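AlgW protein (Pseudomonas aeruginosa, PDB 7CO3) probably cleaves proteins as an HtrA-type serine endopeptidase, a trimer whose trypsin-like protease domains are each joined to a PDZ domain. Local coordinates at residues E115-T120 and L154-I159; A62-A67 and A134-R139; C181-N186 and G229-A234; T120-T125 and S148-D153; T193-I198 and D219-P224. The protein carries 1 engineered substitution. All blocks are in the same frame, centred on the assembly; numbering follows the deposited sequence.

Contact 1 (E115-T120 and L154-I159); sequences EGYLLT and LAVLKI
Gly-116 O is held by two neighbouring residues at once: Ile-159 N donates a hydrogen bond of 2.8 Å to it, and the CA-H of Lys-158 comes to 3.2 Å from the same oxygen. Leu-157 O is gripped likewise, by Leu-118 N and by the CA-H of Tyr-117. In return Leu-157 N reaches Leu-118 O at 2.9 Å in an almost straight bond (170°), and the paired bonds of Thr-120 with Ala-155 complete the antiparallel ladder. At the Gly-116 end, Lys-158 has CG anti to the backbone N (chi1 -166°) and its chain bent further out; CG rests 3.6 Å from Tyr-117 CE1, while the ammonium curls back over the ring face, NZ standing 4.9 Å from the ring centroid of Tyr-117 in a cation-pi contact. The same NZ donates to Glu-115 O at 3.1 Å. On the other face of the sheet, Leu-118 meets Ile-159 at about a right angle, CD1 of the former 3.8 Å from CG1 of the latter, and the methyl CG2 of Thr-120 lies against Leu-157; OG1 of this threonine is satisfied by Ser-108 O. Helix 261-274 packs on the Tyr-117, Leu-119 and Val-156 face. Strands 117-120 and 154-158 are thus adjacent staves of the six-stranded antiparallel barrel, one of the two barrels of the trypsin-like fold.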
# COMPACT_ATOMS: atom_id res chain seq x y z
N GLU B 115 -7.03 24.02 25.33
CA GLU B 115 -6.21 24.16 26.53
C GLU B 115 -4.82 23.57 26.36
O GLU B 115 -3.97 23.78 27.24
CB GLU B 115 -6.89 23.48 27.71
CG GLU B 115 -8.22 24.07 28.13
CD GLU B 115 -9.21 22.98 28.53
OE1 GLU B 115 -8.98 22.32 29.57
OE2 GLU B 115 -10.21 22.78 27.80
N GLY B 116 -4.57 22.80 25.31
CA GLY B 116 -3.26 22.22 25.07
C GLY B 116 -3.04 20.78 25.52
O GLY B 116 -1.89 20.39 25.74
N TYR B 117 -4.10 19.99 25.66
CA TYR B 117 -3.97 18.57 25.93
C TYR B 117 -3.85 17.78 24.61
O TYR B 117 -4.54 18.07 23.63
CB TYR B 117 -5.16 18.05 26.74
CG TYR B 117 -5.18 18.59 28.16
CD1 TYR B 117 -4.15 18.30 29.05
CD2 TYR B 117 -6.22 19.40 28.62
CE1 TYR B 117 -4.16 18.79 30.35
CE2 TYR B 117 -6.24 19.88 29.94
CZ TYR B 117 -5.20 19.58 30.79
OH TYR B 117 -5.19 20.06 32.08
N LEU B 118 -2.98 16.77 24.62
CA LEU B 118 -2.67 16.01 23.41
C LEU B 118 -2.71 14.56 23.78
O LEU B 118 -2.25 14.18 24.86
CB LEU B 118 -1.30 16.38 22.81
CG LEU B 118 -1.19 17.75 22.13
CD1 LEU B 118 -0.64 18.75 23.09
CD2 LEU B 118 -0.32 17.74 20.87
N LEU B 119 -3.25 13.75 22.87
CA LEU B 119 -3.17 12.31 22.94
C LEU B 119 -2.05 11.78 22.01
O LEU B 119 -1.84 12.31 20.91
CB LEU B 119 -4.52 11.70 22.53
CG LEU B 119 -5.47 11.22 23.63
CD1 LEU B 119 -6.80 10.86 23.03
CD2 LEU B 119 -4.89 10.05 24.43
N THR B 120 -1.36 10.74 22.47
CA THR B 120 -0.37 10.00 21.68
C THR B 120 -0.31 8.59 22.25
O THR B 120 -1.04 8.26 23.19
CB THR B 120 1.00 10.69 21.69
OG1 THR B 120 1.92 9.91 20.93
CG2 THR B 120 1.55 10.84 23.15
N LEU B 154 -1.78 4.29 25.64
CA LEU B 154 -2.09 5.71 25.46
C LEU B 154 -1.33 6.58 26.45
O LEU B 154 -0.92 6.12 27.52
CB LEU B 154 -3.62 5.98 25.57
CG LEU B 154 -4.45 5.34 24.43
CD1 LEU B 154 -5.96 5.33 24.72
CD2 LEU B 154 -4.20 6.09 23.12
N ALA B 155 -1.15 7.83 26.09
CA ALA B 155 -0.52 8.78 27.00
C ALA B 155 -1.07 10.15 26.70
O ALA B 155 -1.53 10.42 25.59
CB ALA B 155 1.01 8.77 26.90
N VAL B 156 -1.10 11.01 27.72
CA VAL B 156 -1.60 12.36 27.60
C VAL B 156 -0.47 13.32 27.89
O VAL B 156 0.29 13.13 28.84
CB VAL B 156 -2.79 12.63 28.55
CG1 VAL B 156 -3.24 14.04 28.41
CG2 VAL B 156 -3.93 11.69 28.25
N LEU B 157 -0.37 14.35 27.06
CA LEU B 157 0.61 15.41 27.14
C LEU B 157 -0.14 16.73 27.29
O LEU B 157 -1.31 16.85 26.91
CB LEU B 157 1.47 15.49 25.86
CG LEU B 157 2.25 14.27 25.34
CD1 LEU B 157 2.99 14.62 24.01
CD2 LEU B 157 3.21 13.78 26.40
N LYS B 158 0.56 17.73 27.79
CA LYS B 158 0.05 19.08 27.96
C LYS B 158 1.08 20.07 27.47
O LYS B 158 2.27 19.94 27.78
CB LYS B 158 -0.28 19.36 29.45
CG LYS B 158 -1.14 20.63 29.69
CD LYS B 158 -0.31 21.92 29.72
CE LYS B 158 -1.07 23.07 30.34
NZ LYS B 158 -2.47 23.14 29.84
N ILE B 159 0.63 21.07 26.72
CA ILE B 159 1.47 22.17 26.27
C ILE B 159 0.80 23.49 26.63
O ILE B 159 -0.41 23.56 26.84
CB ILE B 159 1.77 22.08 24.76
CG1 ILE B 159 0.51 22.25 23.88
CG2 ILE B 159 2.50 20.74 24.44
CD1 ILE B 159 0.84 22.36 22.35

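Contact 2 (A62-A67 and A134-R139); sequences AAPAVA and ALRDGR
The guanidinium of Arg-136 has the methyl of Ala-63 over one face, CB lying 3.9 Å from NE, while Pro-64 approaches obliquely and brings its CG to 3.3 Å from Arg-136 NH2. A second guanidinium, that of Arg-139, has Leu-135 CD1 over the centre of one face; Asp-137 holds it with a salt bridge, and also takes the backbone N of Arg-139 on OD1, an Asx turn. Arg-136 gets to its place because CG is anti to the backbone N (chi1 -162°) and the chain runs extended to NE, side by side with the proline ring; its CD passes 3.6 Å from Ala-63 O. Polar coupling between the backbones goes through water: one molecule accepts from Arg-136 N at 2.8 Å and donates to both Pro-64 O and Val-66 O. Further along, CB of Ala-67 nestles against Leu-135 CD2 at 3.7 Å and against the carbonyl oxygen of Ala-134. Arg-136, in the type I turn 135-138 between strands 130-134 and 140-149, thereby lies along the 3-10 segment 63-64 that leads into strand 66-72. Strand 66-72 then bonds to strand 104-113, while Ala-62 before the turn and Val-66 after it pack on strands 180-185 and 230-233 of the other sheet.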
# COMPACT_ATOMS: atom_id res chain seq x y z
N ALA B 62 -8.41 18.83 9.63
CA ALA B 62 -7.81 18.03 10.69
C ALA B 62 -6.30 18.21 10.82
O ALA B 62 -5.78 18.14 11.93
CB ALA B 62 -8.12 16.54 10.45
N ALA B 63 -5.60 18.41 9.71
CA ALA B 63 -4.14 18.48 9.78
C ALA B 63 -3.60 19.52 10.76
O ALA B 63 -2.60 19.22 11.44
CB ALA B 63 -3.59 18.71 8.37
N PRO B 64 -4.21 20.71 10.93
CA PRO B 64 -3.64 21.67 11.92
C PRO B 64 -3.61 21.13 13.33
O PRO B 64 -2.76 21.55 14.12
CB PRO B 64 -4.56 22.89 11.80
CG PRO B 64 -5.05 22.83 10.38
CD PRO B 64 -5.27 21.34 10.13
N ALA B 65 -4.46 20.17 13.66
CA ALA B 65 -4.56 19.61 15.00
C ALA B 65 -3.75 18.33 15.18
O ALA B 65 -3.92 17.64 16.19
CB ALA B 65 -6.02 19.35 15.34
N VAL B 66 -2.89 17.98 14.22
CA VAL B 66 -1.99 16.84 14.36
C VAL B 66 -0.57 17.37 14.39
O VAL B 66 -0.19 18.16 13.52
CB VAL B 66 -2.20 15.82 13.22
CG1 VAL B 66 -1.31 14.54 13.43
CG2 VAL B 66 -3.68 15.49 13.12
N ALA B 67 0.21 16.96 15.39
CA ALA B 67 1.56 17.47 15.60
C ALA B 67 2.57 16.35 15.44
O ALA B 67 2.23 15.17 15.55
CB ALA B 67 1.71 18.09 17.01
N ALA B 134 5.79 19.67 17.70
CA ALA B 134 5.95 20.56 16.56
C ALA B 134 4.63 20.65 15.80
O ALA B 134 4.15 19.64 15.25
CB ALA B 134 7.09 20.10 15.63
N LEU B 135 4.07 21.86 15.75
CA LEU B 135 2.77 22.05 15.15
C LEU B 135 2.89 22.31 13.66
O LEU B 135 3.95 22.73 13.17
CB LEU B 135 2.02 23.19 15.83
CG LEU B 135 1.77 22.96 17.32
CD1 LEU B 135 0.96 24.12 17.85
CD2 LEU B 135 1.06 21.64 17.57
N ARG B 136 1.79 22.08 12.94
CA ARG B 136 1.76 22.32 11.50
C ARG B 136 2.10 23.76 11.14
O ARG B 136 2.65 24.02 10.07
CB ARG B 136 0.40 21.96 10.94
CG ARG B 136 0.43 21.78 9.45
CD ARG B 136 -0.90 21.27 8.96
NE ARG B 136 -1.13 21.63 7.57
CZ ARG B 136 -2.02 22.53 7.18
NH1 ARG B 136 -2.17 22.80 5.89
NH2 ARG B 136 -2.75 23.16 8.09
N ASP B 137 1.77 24.72 12.02
CA ASP B 137 2.02 26.12 11.71
C ASP B 137 3.47 26.51 11.90
O ASP B 137 3.83 27.65 11.61
CB ASP B 137 1.10 27.04 12.53
CG ASP B 137 1.33 26.94 14.05
OD1 ASP B 137 2.45 26.65 14.49
OD2 ASP B 137 0.34 27.12 14.80
N GLY B 138 4.30 25.60 12.41
CA GLY B 138 5.70 25.88 12.63
C GLY B 138 6.10 26.09 14.07
O GLY B 138 7.29 26.01 14.38
N ARG B 139 5.15 26.38 14.96
CA ARG B 139 5.50 26.58 16.37
C ARG B 139 6.00 25.27 16.96
O ARG B 139 5.50 24.19 16.64
CB ARG B 139 4.28 27.05 17.19
CG ARG B 139 3.87 28.51 17.04
CD ARG B 139 2.35 28.62 16.98
NE ARG B 139 1.71 28.37 18.27
CZ ARG B 139 0.40 28.25 18.45
NH1 ARG B 139 -0.44 28.33 17.43
NH2 ARG B 139 -0.08 28.03 19.67
O HOH W 1 -0.20 20.71 14.31
O HOH W 2 2.86 19.09 12.54

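Contact 3 (C181-N186 and G229-A234); sequences CLAIGN and GALVDA
The strands are held closely where Leu-182 faces Val-232. Their backbones exchange two short bonds, Val-232 N to Leu-182 O at 2.7 Å and Leu-182 N to Val-232 O at 2.8 Å, and the side chains cross obliquely, with Leu-182 CB 3.8 Å from Val-232 CG1. On the other face Leu-231 has CG anti to its backbone N (chi1 -173°), which carries CD1 back over the partner strand: this methyl sits 3.4 Å from Leu-182 O and 3.7 Å from Cys-181 SG. Toward Gly-229 the ladder slackens. Ile-184 N still donates to Ala-230 O at 2.9 Å, but the return bond from Ala-230 N is weak, and Ala-230 CB lies 4.5 Å from Ile-184 CB. Gly-229 CA makes a CA-H...O contact of 3.4 Å to Ile-184 O. At the far end the partly exposed Asp-233 turns OD1 to the backbone nitrogens of Ala-235 and Asn-237. Strand 180-185 is flanked in its sheet by strands 230-233 and 193-204, and strand 230-233 pairs in turn with 238-245; helix 56-62 lies on the Leu-182, Ile-184 and Val-232 face, with Ala-58 and Val-59 against Leu-182.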
# COMPACT_ATOMS: atom_id res chain seq x y z
N CYS B 181 -11.18 6.46 5.18
CA CYS B 181 -10.52 7.19 6.27
C CYS B 181 -9.15 7.69 5.84
O CYS B 181 -8.56 7.23 4.85
CB CYS B 181 -10.37 6.33 7.54
SG CYS B 181 -9.54 4.76 7.18
N LEU B 182 -8.63 8.62 6.63
CA LEU B 182 -7.35 9.27 6.40
C LEU B 182 -6.47 9.11 7.64
O LEU B 182 -6.93 9.33 8.76
CB LEU B 182 -7.59 10.76 6.12
CG LEU B 182 -8.05 11.26 4.75
CD1 LEU B 182 -9.14 10.45 4.15
CD2 LEU B 182 -8.53 12.70 4.89
N ALA B 183 -5.20 8.71 7.45
CA ALA B 183 -4.20 8.67 8.51
C ALA B 183 -3.32 9.92 8.38
O ALA B 183 -2.95 10.31 7.27
CB ALA B 183 -3.34 7.40 8.41
N ILE B 184 -2.97 10.53 9.51
CA ILE B 184 -2.18 11.77 9.55
C ILE B 184 -1.07 11.57 10.56
O ILE B 184 -1.33 11.29 11.72
CB ILE B 184 -3.02 13.02 9.91
CG1 ILE B 184 -4.24 13.12 9.01
CG2 ILE B 184 -2.17 14.28 9.70
CD1 ILE B 184 -5.12 14.32 9.28
N GLY B 185 0.17 11.68 10.09
CA GLY B 185 1.29 11.41 10.96
C GLY B 185 2.59 11.81 10.31
O GLY B 185 2.60 12.52 9.30
N ASN B 186 3.69 11.35 10.90
CA ASN B 186 5.04 11.70 10.45
C ASN B 186 5.83 10.43 10.09
O ASN B 186 6.83 10.12 10.75
CB ASN B 186 5.78 12.51 11.53
CG ASN B 186 7.07 13.20 10.97
OD1 ASN B 186 7.33 13.24 9.76
ND2 ASN B 186 7.91 13.70 11.90
N GLY B 229 -0.64 9.56 15.97
CA GLY B 229 -1.32 10.48 15.07
C GLY B 229 -2.76 10.10 14.85
O GLY B 229 -3.26 9.18 15.46
N ALA B 230 -3.44 10.86 13.98
CA ALA B 230 -4.89 10.80 13.83
C ALA B 230 -5.32 9.84 12.71
O ALA B 230 -4.79 9.87 11.61
CB ALA B 230 -5.47 12.18 13.53
N LEU B 231 -6.32 9.01 13.00
CA LEU B 231 -7.15 8.43 11.94
C LEU B 231 -8.44 9.24 11.89
O LEU B 231 -9.13 9.38 12.90
CB LEU B 231 -7.47 6.96 12.19
CG LEU B 231 -8.20 6.22 11.08
CD1 LEU B 231 -7.28 6.15 9.82
CD2 LEU B 231 -8.59 4.81 11.60
N VAL B 232 -8.78 9.71 10.71
CA VAL B 232 -9.88 10.66 10.53
C VAL B 232 -10.86 10.11 9.50
O VAL B 232 -10.48 9.36 8.61
CB VAL B 232 -9.20 11.99 10.14
CG1 VAL B 232 -9.65 12.55 8.82
CG2 VAL B 232 -9.17 12.96 11.30
N ASP B 233 -12.15 10.46 9.64
CA ASP B 233 -13.16 10.01 8.68
C ASP B 233 -13.11 10.90 7.45
O ASP B 233 -12.33 11.84 7.39
CB ASP B 233 -14.57 9.96 9.30
CG ASP B 233 -15.13 11.36 9.68
OD1 ASP B 233 -14.62 12.40 9.20
OD2 ASP B 233 -16.08 11.42 10.50
N ALA B 234 -13.99 10.65 6.48
CA ALA B 234 -13.91 11.37 5.21
C ALA B 234 -14.21 12.86 5.34
O ALA B 234 -13.92 13.62 4.41
CB ALA B 234 -14.84 10.75 4.18

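Contact 4 (T120-T125 and S148-D153); sequences TNNHVT and SDPETD
A mainly polar contact joins Asp-153, at the end of the turn after strand 140-149, to the start of the short helix 122-125. Asp-153 uses both its backbone and its side chain. Its carbonyl oxygen accepts two donors from very different directions: Asn-121 ND2 at 3.1 Å, nearly along the carbonyl axis, and Asn-122 N at 3.2 Å, from above the carbonyl plane. With CG anti to the backbone N (chi1 -161°), the carboxylate of Asp-153 swings up to the helix start, where OD1 takes the backbone N of His-123 at 2.8 Å; the Asn-121 amide lies stacked on the carboxylate, the planes 22° apart. Asn-122 fits between the rest of the turn and the strand end: its ND2 approaches Pro-150 CG at 3.5 Å, and its OD1 lies as far from Ser-148 CB. Within the turn, Thr-152 OG1 donates to Asp-149 OD2 at 2.6 Å. His-123 and Asp-153 stand where the S1C peptidases, as in trypsin, carry the histidine and aspartate of the catalytic triad, and the engineered Ala-227, at the serine position, touches His-123. Asn-121 ND2 has a second partner in Thr-243 OG1 of strand 238-245, Asp-149 forms a salt bridge to Arg-279, and helix 261-274 packs on Asp-149 and Thr-152, while strand 66-72 lies against Val-124 and Thr-125.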
# COMPACT_ATOMS: atom_id res chain seq x y z
N THR B 120 -1.36 10.74 22.47
CA THR B 120 -0.37 10.00 21.68
C THR B 120 -0.31 8.59 22.25
O THR B 120 -1.04 8.26 23.19
CB THR B 120 1.00 10.69 21.69
OG1 THR B 120 1.92 9.91 20.93
CG2 THR B 120 1.55 10.84 23.15
N ASN B 121 0.58 7.73 21.70
CA ASN B 121 0.75 6.39 22.26
C ASN B 121 1.72 6.36 23.44
O ASN B 121 2.69 7.12 23.49
CB ASN B 121 1.29 5.38 21.23
CG ASN B 121 0.30 5.01 20.14
OD1 ASN B 121 0.66 4.95 18.97
ND2 ASN B 121 -0.96 4.79 20.51
N ASN B 122 1.48 5.42 24.37
CA ASN B 122 2.41 5.23 25.47
C ASN B 122 3.81 4.90 24.96
O ASN B 122 4.80 5.47 25.43
CB ASN B 122 1.95 4.13 26.43
CG ASN B 122 2.90 3.97 27.60
OD1 ASN B 122 3.34 4.97 28.17
ND2 ASN B 122 3.25 2.73 27.92
N HIS B 123 3.90 3.98 23.99
CA HIS B 123 5.23 3.57 23.55
C HIS B 123 6.01 4.69 22.90
O HIS B 123 7.22 4.54 22.73
CB HIS B 123 5.18 2.37 22.61
CG HIS B 123 4.55 2.65 21.28
ND1 HIS B 123 5.29 2.99 20.16
CD2 HIS B 123 3.27 2.51 20.85
CE1 HIS B 123 4.49 3.09 19.11
NE2 HIS B 123 3.25 2.81 19.50
N VAL B 124 5.38 5.80 22.53
CA VAL B 124 6.13 6.89 21.91
C VAL B 124 6.86 7.71 22.96
O VAL B 124 8.00 8.14 22.75
CB VAL B 124 5.20 7.77 21.06
CG1 VAL B 124 5.86 9.11 20.71
CG2 VAL B 124 4.78 7.06 19.78
N THR B 125 6.21 7.95 24.10
CA THR B 125 6.71 8.88 25.11
C THR B 125 7.24 8.18 26.36
O THR B 125 7.83 8.85 27.21
CB THR B 125 5.61 9.86 25.53
OG1 THR B 125 4.37 9.15 25.69
CG2 THR B 125 5.44 10.96 24.52
N SER B 148 0.07 8.42 31.68
CA SER B 148 0.18 7.46 30.60
C SER B 148 -0.58 6.22 31.04
O SER B 148 -0.88 6.06 32.22
CB SER B 148 1.66 7.20 30.26
OG SER B 148 2.34 6.64 31.35
N ASP B 149 -0.91 5.37 30.07
CA ASP B 149 -1.73 4.18 30.32
C ASP B 149 -1.22 3.03 29.47
O ASP B 149 -1.74 2.73 28.40
CB ASP B 149 -3.22 4.44 30.07
CG ASP B 149 -4.09 3.20 30.33
OD1 ASP B 149 -3.83 2.45 31.29
OD2 ASP B 149 -5.05 2.95 29.58
N PRO B 150 -0.19 2.34 29.96
CA PRO B 150 0.38 1.24 29.19
C PRO B 150 -0.61 0.17 28.78
O PRO B 150 -0.36 -0.53 27.80
CB PRO B 150 1.44 0.69 30.15
CG PRO B 150 1.84 1.88 30.98
CD PRO B 150 0.59 2.68 31.16
N GLU B 151 -1.70 -0.02 29.51
CA GLU B 151 -2.51 -1.17 29.16
C GLU B 151 -3.46 -0.87 28.01
O GLU B 151 -4.09 -1.79 27.50
CB GLU B 151 -3.24 -1.70 30.39
CG GLU B 151 -2.28 -1.95 31.57
CD GLU B 151 -2.66 -3.14 32.43
OE1 GLU B 151 -2.89 -4.24 31.88
OE2 GLU B 151 -2.71 -2.98 33.67
N THR B 152 -3.57 0.39 27.59
CA THR B 152 -4.20 0.69 26.30
C THR B 152 -3.23 1.28 25.30
O THR B 152 -3.67 1.69 24.22
CB THR B 152 -5.37 1.65 26.47
OG1 THR B 152 -4.87 2.88 26.98
CG2 THR B 152 -6.44 1.09 27.41
N ASP B 153 -1.94 1.41 25.66
CA ASP B 153 -0.94 2.13 24.86
C ASP B 153 -1.35 3.58 24.59
O ASP B 153 -1.25 4.07 23.46
CB ASP B 153 -0.64 1.40 23.54
CG ASP B 153 0.69 1.83 22.90
OD1 ASP B 153 1.48 2.57 23.55
OD2 ASP B 153 0.95 1.44 21.73

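Contact 5 (T193-I198 and D219-P224); sequences TVTMGI and DAAINP
Asp-219 and Thr-195 both turn their side-chain oxygens across the contact through a first torsion near +60°: Asp-219 CG (chi1 63°) and Thr-195 OG1 (chi1 53°) each sit between their own backbone N and carbonyl carbon. The carboxylate of Asp-219 is thereby aimed at the strand, and OD1 accepts the backbone N of Ile-198 at 2.7 Å in a nearly straight bond (169°). The same OD1 lies 3.3 Å from Gly-197 CA, where no side chain intervenes, and Ile-198 CG1 flanks it at 3.6 Å. The return bond, from Asp-219 N to Ile-198 O, is weak. Thr-195 OG1 donates to Ala-221 O at 2.8 Å, in the plane of that carbonyl and on a lone pair, while its methyl CG2 rests against Ala-221 CB. Between these two grips the CB of Ala-220 lies 3.6 Å from Gly-197 N, and a water that accepts from Ala-221 N at 2.8 Å also reaches Met-196 O. The contact continues across the trimer: Asp-219 OD2 accepts from Met-196 N of the third subunit, and Met-196 N here donates to Asp-219 OD2 of the second, so each aspartate holds its own strand with one oxygen and a neighbour's with the other. Segment 219-224 then runs on toward the GNSGG motif of the serine, here engineered to alanine; the contact thus ties the approach to a trypsin-like active site to the subunit interface of an HtrA trimer.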
# COMPACT_ATOMS: atom_id res chain seq x y z
N THR B 193 2.20 13.83 6.99
CA THR B 193 1.87 13.04 5.81
C THR B 193 0.43 12.57 5.92
O THR B 193 0.00 12.10 6.97
CB THR B 193 2.82 11.82 5.69
OG1 THR B 193 4.14 12.25 5.34
CG2 THR B 193 2.27 10.79 4.64
N VAL B 194 -0.34 12.71 4.85
CA VAL B 194 -1.72 12.21 4.84
C VAL B 194 -1.78 11.00 3.93
O VAL B 194 -1.39 11.08 2.78
CB VAL B 194 -2.74 13.28 4.40
CG1 VAL B 194 -4.19 12.70 4.54
CG2 VAL B 194 -2.60 14.53 5.24
N THR B 195 -2.31 9.89 4.43
CA THR B 195 -2.58 8.73 3.59
C THR B 195 -4.06 8.38 3.65
O THR B 195 -4.73 8.70 4.61
CB THR B 195 -1.73 7.53 3.98
OG1 THR B 195 -1.90 7.29 5.39
CG2 THR B 195 -0.28 7.79 3.71
N MET B 196 -4.54 7.67 2.64
CA MET B 196 -5.96 7.40 2.48
C MET B 196 -6.20 5.90 2.30
O MET B 196 -5.44 5.22 1.61
CB MET B 196 -6.50 8.15 1.26
CG MET B 196 -7.99 8.07 1.12
SD MET B 196 -8.50 6.66 0.09
CE MET B 196 -7.77 7.13 -1.50
N GLY B 197 -7.28 5.42 2.90
CA GLY B 197 -7.72 4.05 2.67
C GLY B 197 -9.15 3.89 3.16
O GLY B 197 -9.93 4.85 3.20
N ILE B 198 -9.50 2.67 3.56
CA ILE B 198 -10.83 2.42 4.12
C ILE B 198 -10.69 1.78 5.49
O ILE B 198 -9.64 1.23 5.84
CB ILE B 198 -11.74 1.51 3.25
CG1 ILE B 198 -11.08 0.13 3.03
CG2 ILE B 198 -12.16 2.17 1.92
CD1 ILE B 198 -12.06 -0.93 2.57
N ASP B 219 -6.52 0.10 5.78
CA ASP B 219 -5.43 -0.06 4.81
C ASP B 219 -4.79 1.27 4.41
O ASP B 219 -3.91 1.26 3.56
CB ASP B 219 -5.88 -0.88 3.59
CG ASP B 219 -6.98 -0.20 2.78
OD1 ASP B 219 -7.53 0.83 3.23
OD2 ASP B 219 -7.31 -0.72 1.68
N ALA B 220 -5.16 2.39 5.04
CA ALA B 220 -4.39 3.62 4.83
C ALA B 220 -2.94 3.39 5.28
O ALA B 220 -2.70 2.86 6.36
CB ALA B 220 -5.00 4.78 5.59
N ALA B 221 -1.98 3.73 4.41
CA ALA B 221 -0.59 3.35 4.65
C ALA B 221 -0.15 3.97 5.97
O ALA B 221 -0.32 5.17 6.20
CB ALA B 221 0.34 3.81 3.51
N ILE B 222 0.35 3.12 6.86
CA ILE B 222 0.77 3.51 8.19
C ILE B 222 2.11 2.89 8.44
O ILE B 222 2.27 1.68 8.27
CB ILE B 222 -0.27 3.11 9.26
CG1 ILE B 222 -1.49 4.02 9.17
CG2 ILE B 222 0.35 3.19 10.65
CD1 ILE B 222 -2.67 3.44 9.95
N ASN B 223 3.07 3.71 8.83
CA ASN B 223 4.47 3.37 8.95
C ASN B 223 5.03 3.79 10.29
O ASN B 223 4.42 4.62 10.97
CB ASN B 223 5.26 4.07 7.84
CG ASN B 223 5.09 3.35 6.50
OD1 ASN B 223 5.63 2.27 6.33
ND2 ASN B 223 4.35 3.96 5.58
N PRO B 224 6.19 3.26 10.71
CA PRO B 224 6.90 3.84 11.87
C PRO B 224 6.99 5.35 11.72
O PRO B 224 7.28 5.86 10.65
CB PRO B 224 8.28 3.18 11.84
CG PRO B 224 8.04 1.81 11.11
CD PRO B 224 6.95 2.14 10.09
O HOH W 3 -2.51 4.35 1.68
O HOH W 4 -4.58 2.20 0.71

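In the fold
Four of the contacts group in pairs, one pair at each sheet of the protease domain, and contact 2 lies between. Contacts 1 and 4 share Thr-120 and belong to the six-stranded barrel, their centres 11 Å apart; contact 4 falls within the stretch of chain that contact 1 closes. Contacts 3 and 5 form a similar pair in the second sheet, with centres 7 Å apart, joined through the adjacent strands 180-185 and 193-204. Contact 2, whose segments alternate along the chain with those of contacts 1 and 4, bridges the halves: it reaches the first barrel, and it touches contact 3, their centres 13 Å apart. The probable triad residues of contact 4 and the trimer interface at contact 5, about 21 Å apart between centres, thus lie in different halves.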